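Local coordinates for tyrosine-protein phosphatase non-receptor type 18 (Homo sapiens, PDB 2OC3) that removes phosphate from phosphotyrosine residues of proteins, acting through its catalytic domain on autophosphorylated tyrosine kinases, at residues Tyr285-Leu288 with Tyr289-Ala293; Leu194-Met197 with Ser198-Asp201; Lys181-Gln185 with Lys186-Ser190; Leu116-Phe119 with Trp120-Val123. One frame throughout, in Å; residues are numbered along the deposited sequence.

Contact 1 of 4, residues Tyr285-Leu288 with Tyr289-Ala293; sequences YRFL and YHTVA
Y289 and Y285 stand one turn apart on helix 282-296, their side chains side by side and pointing the same way. Followed outward, Y289 first sets CB 3.4 Å from R286 O. CD1 comes next, with Y285 O lying 3.7 Å from it in the plane of the ring. CE1 makes the tightest ring contact of the pair, 3.4 Å from Y285 CE2, and stays within 3.5 Å of Y285 OH. The hydroxyls end 3.9 Å apart, measured between Y285 OH and Y289 OH. The result is an offset edge-to-face pair in which the edge of Y289 meets the face of Y285, with planes at 66°. Further round the helix, T291 OG1 donates to F287 O at 2.8 Å; its chi1 of -54° holds OG1 beside the backbone N and over the centre of the F287 ring. That carbonyl is gripped twice, since T291 N reaches it from the opposite face of its plane. Both tyrosine hydroxyls also bond to E33 OE2 on helix 29-47. Two phenols sharing one carboxylate oxygen would tend to favour its ionised form, and the shared acceptor ties the polar ends of the stacked rings to a second helix.

Contact 2 of 4, residues Leu194-Met197 with Ser198-Asp201; sequences LQYM and SWPD
Y196 and W199 each place CG opposite the backbone N, with chi1 at -161° and -160°, and these torsions bring the two rings together where strand 187-196 runs out into a loop. The edge of the indole's six-membered ring is turned toward the face of the tyrosine, with planes at 68°. W199 CE3 does the touching, 4.1 Å from Y196 CD2 and displaced toward the rim of the phenol ring, while W199 CB lies 4.0 Å from the same CD2. S198 sits between them in sequence and brings OG to 3.5 Å from Y196 CE2. Two waters bridge the two segments. One donates to Y196 O at 2.7 Å and accepts from W199 N at 2.9 Å, satisfying backbone groups that do not bond directly to each other. The second links Y196 OH to S198 OG, to which it donates; the serine oxygen has a further partner in D174 OD1. The side chain of W199 lies about 3 Å from that of R239 at the nearest atoms, and D201, inferred by similarity to bind substrate, follows P200. The sequence and position are those of the WPD loop of classical tyrosine phosphatases, which in this family closes over the bound phosphotyrosine.

Contact 3 of 4, residues Lys181-Gln185 with Lys186-Ser190; sequences KVTFQ and KESRS
K181 begins the pairing by laying its aliphatic chain beside S188, with K181 CG 4.0 Å from S188 CB. V182 follows as a hydrogen-bonded pair with R189: V182 N donates to R189 O at 2.9 Å, and R189 N returns a bond of 2.8 Å to V182 O. On the same sheet face as V182, R189 reaches side-on to E187, two residues back along its own strand. Its NE bonds E187 OE2 at 2.9 Å and NH2 joins at 3.2 Å to that same OE2, both from one face of the carboxylate, while W124 receives NH1 on its carbonyl and the cation over its ring. A leucine in place of R189 would probably leave the E187 carboxylate without its charged mate and W124 O without this donor. T183 turns to the other face, where its OG1 shares a hydrogen bond of 2.7 Å with S188 OG. F184 closes the pairing: its N donates to E187 O at 2.9 Å, and E187 N comes back to F184 O from above the carbonyl plane. Q185 then folds CG over one face of the F184 ring and, with K186, takes the positive phi angles, 49° and 74°, of a type I' turn. Such a turn is the classic connection of a tight two-residue beta hairpin, here joining strands 175-184 and 187-196 of the large mixed sheet.

Contact 4 of 4, residues Leu116-Phe119 with Trp120-Val123; sequences LLDF and WRLV
D118 and R121 meet as a salt bridge along one side of helix 116-125, R121 NH1 lying 2.8 Å from D118 OD1. The oxygen lies in the guanidinium plane at its edge, whereas the nitrogen approaches from above the carboxylate, 52° out of its plane. A bend at chi3 of R121 (67°) turns the guanidinium back beside the aspartate instead of letting it run straight on. Its aliphatic part rests on the preceding turn: CG is 3.3 Å from L117 O, and CD lies 4.3 Å from L117 CG. On another side of the helix, F119 presents its edge to the face of W120 at 86°, a T-shaped pair, with F119 CD2 4.3 Å from W120 CE2. One face of the F119 ring is met by V123, whose CG2 is 4.0 Å from F119 CE2. W120 also brings CD1 to 3.5 Å from L116 O, the carbonyl that accepts its backbone N-H. This helix packs on the central mixed sheet of the phosphatase fold, where W120 touches I163, L180 and V182. Substituting methionine for R121 would probably leave the buried D118 without its counter-charge and remove the donor to two backbone carbonyls. Those carbonyls are L81 O and S88 O, both bonded by R121 NH2, so loop residues fix the far side of the guanidinium. Around the aromatic pair, Y148 packs its ring against F119 and offers its carbonyl to W120 NE1 in a weak hydrogen bond.

The four contacts fall into two touching pairs. Contacts 3 and 4, with centres about 13 Å apart, meet where V182 CG2 packs 3.5 Å from W120 CZ3, hairpin against helix. Contacts 1 and 2 meet through F287 CE2 and W199 CH2 at 3.8 Å, so the C-terminal helix backs the tryptophan of the WPD loop. Strand 187-196 connects the pairs, leaving the hairpin of contact 3 and ending in contact 2, whose centre is about 28 Å away. The W199 side chain is about 8 Å from that of C233, the predicted phosphocysteine nucleophile, and F119 of contact 4 is about 10 Å from it. The hairpin lies far from this site.

Contact 1 of 4, residues Tyr285-Leu288 with Tyr289-Ala293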
# COMPACT_ATOMS: atom_id res chain seq x y z
N TYR A 285 10.74 10.19 3.34
CA TYR A 285 11.98 9.65 2.78
C TYR A 285 13.04 9.49 3.87
O TYR A 285 13.72 8.48 3.93
CB TYR A 285 12.50 10.54 1.64
CG TYR A 285 13.63 9.97 0.82
CD1 TYR A 285 13.39 8.93 -0.08
CD2 TYR A 285 14.94 10.46 0.92
CE1 TYR A 285 14.39 8.38 -0.84
CE2 TYR A 285 15.95 9.94 0.13
CZ TYR A 285 15.66 8.88 -0.75
OH TYR A 285 16.63 8.32 -1.55
N ARG A 286 13.14 10.47 4.77
CA ARG A 286 14.08 10.37 5.89
C ARG A 286 13.67 9.20 6.81
O ARG A 286 14.53 8.43 7.27
CB ARG A 286 14.14 11.67 6.68
CG ARG A 286 14.85 12.82 6.01
CD ARG A 286 14.90 14.07 6.94
NE ARG A 286 15.55 15.21 6.27
CZ ARG A 286 16.86 15.34 6.12
NH1 ARG A 286 17.70 14.42 6.60
NH2 ARG A 286 17.35 16.41 5.48
N PHE A 287 12.37 9.08 7.10
CA PHE A 287 11.85 7.97 7.93
C PHE A 287 12.18 6.60 7.30
O PHE A 287 12.58 5.64 8.01
CB PHE A 287 10.36 8.13 8.10
CG PHE A 287 9.71 7.09 8.98
CD1 PHE A 287 10.01 7.00 10.32
CD2 PHE A 287 8.69 6.29 8.48
CE1 PHE A 287 9.35 6.08 11.11
CE2 PHE A 287 8.03 5.39 9.29
CZ PHE A 287 8.37 5.29 10.59
N LEU A 288 12.04 6.51 5.98
CA LEU A 288 12.38 5.31 5.27
C LEU A 288 13.88 5.00 5.43
O LEU A 288 14.27 3.85 5.69
CB LEU A 288 11.97 5.51 3.79
CG LEU A 288 12.33 4.42 2.81
CD1 LEU A 288 11.59 3.08 3.13
CD2 LEU A 288 12.02 4.92 1.38
N TYR A 289 14.75 6.00 5.27
CA TYR A 289 16.16 5.85 5.55
C TYR A 289 16.46 5.36 6.95
O TYR A 289 17.25 4.45 7.12
CB TYR A 289 16.95 7.15 5.27
CG TYR A 289 17.73 7.11 3.98
CD1 TYR A 289 17.16 7.56 2.80
CD2 TYR A 289 19.02 6.59 3.93
CE1 TYR A 289 17.84 7.51 1.61
CE2 TYR A 289 19.74 6.57 2.71
CZ TYR A 289 19.12 7.03 1.56
OH TYR A 289 19.75 7.02 0.33
N HIS A 290 15.78 5.91 7.95
CA HIS A 290 15.94 5.51 9.34
C HIS A 290 15.57 4.02 9.50
O HIS A 290 16.29 3.24 10.17
CB HIS A 290 15.03 6.36 10.22
CG HIS A 290 15.22 6.20 11.70
ND1 HIS A 290 16.11 5.31 12.26
CD2 HIS A 290 14.61 6.82 12.73
CE1 HIS A 290 16.05 5.40 13.58
NE2 HIS A 290 15.15 6.32 13.89
N THR A 291 14.46 3.63 8.88
CA THR A 291 13.95 2.27 8.95
C THR A 291 14.92 1.28 8.33
O THR A 291 15.21 0.22 8.91
CB THR A 291 12.56 2.14 8.27
OG1 THR A 291 11.66 3.12 8.83
CG2 THR A 291 11.99 0.76 8.46
N VAL A 292 15.43 1.62 7.14
CA VAL A 292 16.35 0.74 6.43
C VAL A 292 17.68 0.61 7.20
O VAL A 292 18.20 -0.50 7.34
CB VAL A 292 16.54 1.21 4.97
CG1 VAL A 292 17.67 0.45 4.29
CG2 VAL A 292 15.20 1.02 4.19
N ALA A 293 18.20 1.72 7.71
CA ALA A 293 19.43 1.71 8.53
C ALA A 293 19.26 0.78 9.73
O ALA A 293 20.15 -0.02 10.05
CB ALA A 293 19.80 3.13 8.98

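Contact 2 of 4, residues Leu194-Met197 with Ser198-Asp201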
# COMPACT_ATOMS: atom_id res chain seq x y z
N LEU A 194 -3.97 -5.58 8.86
CA LEU A 194 -3.15 -4.90 9.80
C LEU A 194 -3.39 -3.43 9.65
O LEU A 194 -3.36 -2.94 8.53
CB LEU A 194 -1.70 -5.21 9.58
CG LEU A 194 -1.21 -6.62 9.96
CD1 LEU A 194 -0.03 -7.12 9.08
CD2 LEU A 194 -0.85 -6.65 11.42
N GLN A 195 -3.65 -2.72 10.75
CA GLN A 195 -3.95 -1.29 10.68
C GLN A 195 -2.99 -0.55 11.59
O GLN A 195 -2.87 -0.86 12.76
CB GLN A 195 -5.39 -0.99 11.11
CG GLN A 195 -5.73 0.50 10.85
CD GLN A 195 -7.08 0.94 11.35
OE1 GLN A 195 -7.86 0.15 11.89
NE2 GLN A 195 -7.37 2.24 11.16
N TYR A 196 -2.27 0.41 11.04
CA TYR A 196 -1.40 1.31 11.78
C TYR A 196 -2.31 2.41 12.34
O TYR A 196 -3.10 3.02 11.59
CB TYR A 196 -0.31 1.91 10.84
CG TYR A 196 0.84 2.45 11.60
CD1 TYR A 196 2.01 1.74 11.72
CD2 TYR A 196 0.77 3.67 12.27
CE1 TYR A 196 3.07 2.21 12.49
CE2 TYR A 196 1.81 4.14 13.04
CZ TYR A 196 2.95 3.41 13.14
OH TYR A 196 4.00 3.88 13.95
N MET A 197 -2.25 2.60 13.67
CA MET A 197 -3.32 3.30 14.40
C MET A 197 -2.98 4.72 14.83
O MET A 197 -3.89 5.42 15.28
CB MET A 197 -3.71 2.51 15.66
CG MET A 197 -4.14 1.10 15.36
SD MET A 197 -5.56 0.93 14.30
CE MET A 197 -6.85 1.46 15.46
N SER A 198 -1.73 5.16 14.65
CA SER A 198 -1.26 6.43 15.20
C SER A 198 -0.38 7.25 14.26
O SER A 198 0.35 8.12 14.71
CB SER A 198 -0.49 6.14 16.47
OG SER A 198 0.64 5.36 16.14
N TRP A 199 -0.41 6.99 12.96
CA TRP A 199 0.40 7.78 12.07
C TRP A 199 -0.01 9.26 12.15
O TRP A 199 -1.18 9.59 11.97
CB TRP A 199 0.33 7.27 10.64
CG TRP A 199 1.49 7.73 9.78
CD1 TRP A 199 1.78 9.00 9.39
CD2 TRP A 199 2.46 6.89 9.16
NE1 TRP A 199 2.89 9.01 8.57
CE2 TRP A 199 3.32 7.72 8.42
CE3 TRP A 199 2.68 5.51 9.18
CZ2 TRP A 199 4.41 7.20 7.69
CZ3 TRP A 199 3.75 4.99 8.45
CH2 TRP A 199 4.60 5.84 7.72
N PRO A 200 0.96 10.14 12.47
CA PRO A 200 0.56 11.52 12.78
C PRO A 200 0.08 12.32 11.61
O PRO A 200 0.48 12.13 10.47
CB PRO A 200 1.84 12.14 13.35
CG PRO A 200 2.95 11.33 12.79
CD PRO A 200 2.41 9.92 12.69
N ASP A 201 -0.78 13.28 11.95
CA ASP A 201 -1.37 14.18 10.95
C ASP A 201 -0.26 15.01 10.29
O ASP A 201 -0.31 15.26 9.09
CB ASP A 201 -2.43 15.07 11.62
O HOH W 1 -2.33 5.58 11.29
O HOH W 2 3.20 6.14 15.22

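Contact 3 of 4, residues Lys181-Gln185 with Lys186-Ser190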
# COMPACT_ATOMS: atom_id res chain seq x y z
N LYS A 181 -13.29 -13.01 8.14
CA LYS A 181 -13.84 -14.05 7.27
C LYS A 181 -14.58 -13.28 6.20
O LYS A 181 -15.45 -12.46 6.52
CB LYS A 181 -14.82 -14.99 8.01
CG LYS A 181 -15.56 -15.93 7.04
CD LYS A 181 -16.27 -17.09 7.74
CE LYS A 181 -17.25 -16.57 8.71
NZ LYS A 181 -18.14 -17.69 9.24
N VAL A 182 -14.23 -13.52 4.93
CA VAL A 182 -14.83 -12.82 3.78
C VAL A 182 -15.55 -13.91 2.97
O VAL A 182 -14.94 -14.90 2.55
CB VAL A 182 -13.78 -12.13 2.94
CG1 VAL A 182 -14.44 -11.46 1.77
CG2 VAL A 182 -12.96 -11.17 3.81
N THR A 183 -16.86 -13.74 2.76
CA THR A 183 -17.70 -14.71 2.07
C THR A 183 -18.27 -14.08 0.81
O THR A 183 -18.86 -13.00 0.87
CB THR A 183 -18.80 -15.27 2.98
OG1 THR A 183 -18.15 -15.89 4.11
CG2 THR A 183 -19.66 -16.29 2.23
N PHE A 184 -18.10 -14.79 -0.29
CA PHE A 184 -18.56 -14.33 -1.63
C PHE A 184 -18.92 -15.57 -2.43
O PHE A 184 -18.09 -16.48 -2.56
CB PHE A 184 -17.41 -13.57 -2.31
CG PHE A 184 -17.66 -13.21 -3.77
CD1 PHE A 184 -18.52 -12.19 -4.08
CD2 PHE A 184 -17.06 -13.92 -4.79
CE1 PHE A 184 -18.74 -11.83 -5.41
CE2 PHE A 184 -17.28 -13.59 -6.13
CZ PHE A 184 -18.12 -12.53 -6.42
N GLN A 185 -20.13 -15.60 -3.01
CA GLN A 185 -20.53 -16.69 -3.95
C GLN A 185 -20.24 -18.07 -3.35
O GLN A 185 -19.68 -18.95 -4.00
CB GLN A 185 -19.85 -16.56 -5.31
CG GLN A 185 -20.33 -15.35 -6.08
CD GLN A 185 -19.79 -15.24 -7.50
OE1 GLN A 185 -18.76 -15.82 -7.86
NE2 GLN A 185 -20.48 -14.44 -8.31
N LYS A 186 -20.63 -18.21 -2.10
CA LYS A 186 -20.65 -19.52 -1.38
C LYS A 186 -19.27 -20.07 -0.95
O LYS A 186 -19.18 -21.21 -0.47
CB LYS A 186 -21.50 -20.55 -2.12
CG LYS A 186 -22.92 -20.00 -2.42
CD LYS A 186 -23.80 -21.00 -3.14
CE LYS A 186 -25.10 -20.32 -3.58
NZ LYS A 186 -26.11 -21.29 -4.10
N GLU A 187 -18.24 -19.21 -1.05
CA GLU A 187 -16.86 -19.47 -0.60
C GLU A 187 -16.50 -18.51 0.51
O GLU A 187 -16.87 -17.32 0.45
CB GLU A 187 -15.87 -19.32 -1.77
CG GLU A 187 -14.44 -19.51 -1.40
CD GLU A 187 -13.51 -19.58 -2.63
OE1 GLU A 187 -13.92 -20.17 -3.64
OE2 GLU A 187 -12.40 -19.03 -2.59
N SER A 188 -15.79 -19.00 1.55
CA SER A 188 -15.30 -18.15 2.61
C SER A 188 -13.79 -18.24 2.67
O SER A 188 -13.21 -19.33 2.58
CB SER A 188 -15.88 -18.54 3.96
OG SER A 188 -17.28 -18.46 3.96
N ARG A 189 -13.15 -17.08 2.81
CA ARG A 189 -11.70 -16.96 2.91
C ARG A 189 -11.33 -16.22 4.16
O ARG A 189 -12.04 -15.32 4.60
CB ARG A 189 -11.10 -16.18 1.72
CG ARG A 189 -11.26 -16.86 0.41
CD ARG A 189 -10.56 -16.05 -0.71
NE ARG A 189 -10.90 -16.63 -1.97
CZ ARG A 189 -10.64 -16.07 -3.13
NH1 ARG A 189 -9.97 -14.91 -3.16
NH2 ARG A 189 -11.06 -16.66 -4.24
N SER A 190 -10.15 -16.54 4.70
CA SER A 190 -9.53 -15.73 5.73
C SER A 190 -8.73 -14.60 5.08
O SER A 190 -7.86 -14.83 4.25
CB SER A 190 -8.60 -16.56 6.61
OG SER A 190 -9.33 -17.52 7.34

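Contact 4 of 4, residues Leu116-Phe119 with Trp120-Val123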
# COMPACT_ATOMS: atom_id res chain seq x y z
N LEU A 116 -16.48 0.62 -1.81
CA LEU A 116 -16.29 -0.52 -0.89
C LEU A 116 -16.38 -1.85 -1.62
O LEU A 116 -15.58 -2.75 -1.44
CB LEU A 116 -17.32 -0.52 0.23
CG LEU A 116 -17.15 0.50 1.36
CD1 LEU A 116 -18.27 0.28 2.39
CD2 LEU A 116 -15.80 0.35 2.07
N LEU A 117 -17.39 -1.97 -2.47
CA LEU A 117 -17.58 -3.20 -3.23
C LEU A 117 -16.36 -3.43 -4.14
O LEU A 117 -15.87 -4.58 -4.30
CB LEU A 117 -18.91 -3.17 -4.03
CG LEU A 117 -19.13 -4.31 -5.01
CD1 LEU A 117 -19.08 -5.64 -4.29
CD2 LEU A 117 -20.49 -4.13 -5.69
N ASP A 118 -15.88 -2.36 -4.79
CA ASP A 118 -14.72 -2.50 -5.66
C ASP A 118 -13.44 -2.92 -4.92
O ASP A 118 -12.63 -3.72 -5.41
CB ASP A 118 -14.50 -1.23 -6.45
CG ASP A 118 -15.66 -0.91 -7.39
OD1 ASP A 118 -16.36 -1.86 -7.84
OD2 ASP A 118 -15.84 0.31 -7.68
N PHE A 119 -13.26 -2.38 -3.73
CA PHE A 119 -12.16 -2.78 -2.87
C PHE A 119 -12.19 -4.29 -2.59
O PHE A 119 -11.19 -4.98 -2.72
CB PHE A 119 -12.20 -1.98 -1.56
CG PHE A 119 -11.12 -2.32 -0.62
CD1 PHE A 119 -9.90 -1.68 -0.69
CD2 PHE A 119 -11.34 -3.23 0.40
CE1 PHE A 119 -8.89 -1.96 0.23
CE2 PHE A 119 -10.34 -3.54 1.29
CZ PHE A 119 -9.11 -2.91 1.20
N TRP A 120 -13.37 -4.81 -2.25
CA TRP A 120 -13.46 -6.28 -2.02
C TRP A 120 -13.33 -7.09 -3.30
O TRP A 120 -12.75 -8.16 -3.29
CB TRP A 120 -14.71 -6.64 -1.21
CG TRP A 120 -14.56 -6.26 0.24
CD1 TRP A 120 -15.23 -5.28 0.91
CD2 TRP A 120 -13.63 -6.82 1.16
NE1 TRP A 120 -14.76 -5.20 2.19
CE2 TRP A 120 -13.80 -6.15 2.39
CE3 TRP A 120 -12.69 -7.84 1.09
CZ2 TRP A 120 -13.04 -6.46 3.54
CZ3 TRP A 120 -11.96 -8.17 2.25
CH2 TRP A 120 -12.14 -7.45 3.43
N ARG A 121 -13.81 -6.58 -4.43
CA ARG A 121 -13.54 -7.26 -5.71
C ARG A 121 -12.03 -7.40 -5.96
O ARG A 121 -11.53 -8.44 -6.43
CB ARG A 121 -14.17 -6.49 -6.87
CG ARG A 121 -15.70 -6.57 -6.97
CD ARG A 121 -16.28 -5.49 -7.94
NE ARG A 121 -15.87 -5.75 -9.29
CZ ARG A 121 -15.65 -4.84 -10.25
NH1 ARG A 121 -15.77 -3.53 -10.06
NH2 ARG A 121 -15.33 -5.30 -11.43
N LEU A 122 -11.29 -6.33 -5.65
CA LEU A 122 -9.83 -6.32 -5.78
C LEU A 122 -9.24 -7.40 -4.88
O LEU A 122 -8.49 -8.26 -5.35
CB LEU A 122 -9.26 -4.93 -5.44
CG LEU A 122 -7.75 -4.71 -5.48
CD1 LEU A 122 -7.47 -3.20 -5.55
CD2 LEU A 122 -7.05 -5.25 -4.24
N VAL A 123 -9.60 -7.37 -3.59
CA VAL A 123 -9.03 -8.31 -2.63
C VAL A 123 -9.36 -9.76 -3.08
O VAL A 123 -8.50 -10.64 -3.06
CB VAL A 123 -9.58 -8.01 -1.23
CG1 VAL A 123 -9.26 -9.16 -0.27
CG2 VAL A 123 -9.03 -6.67 -0.75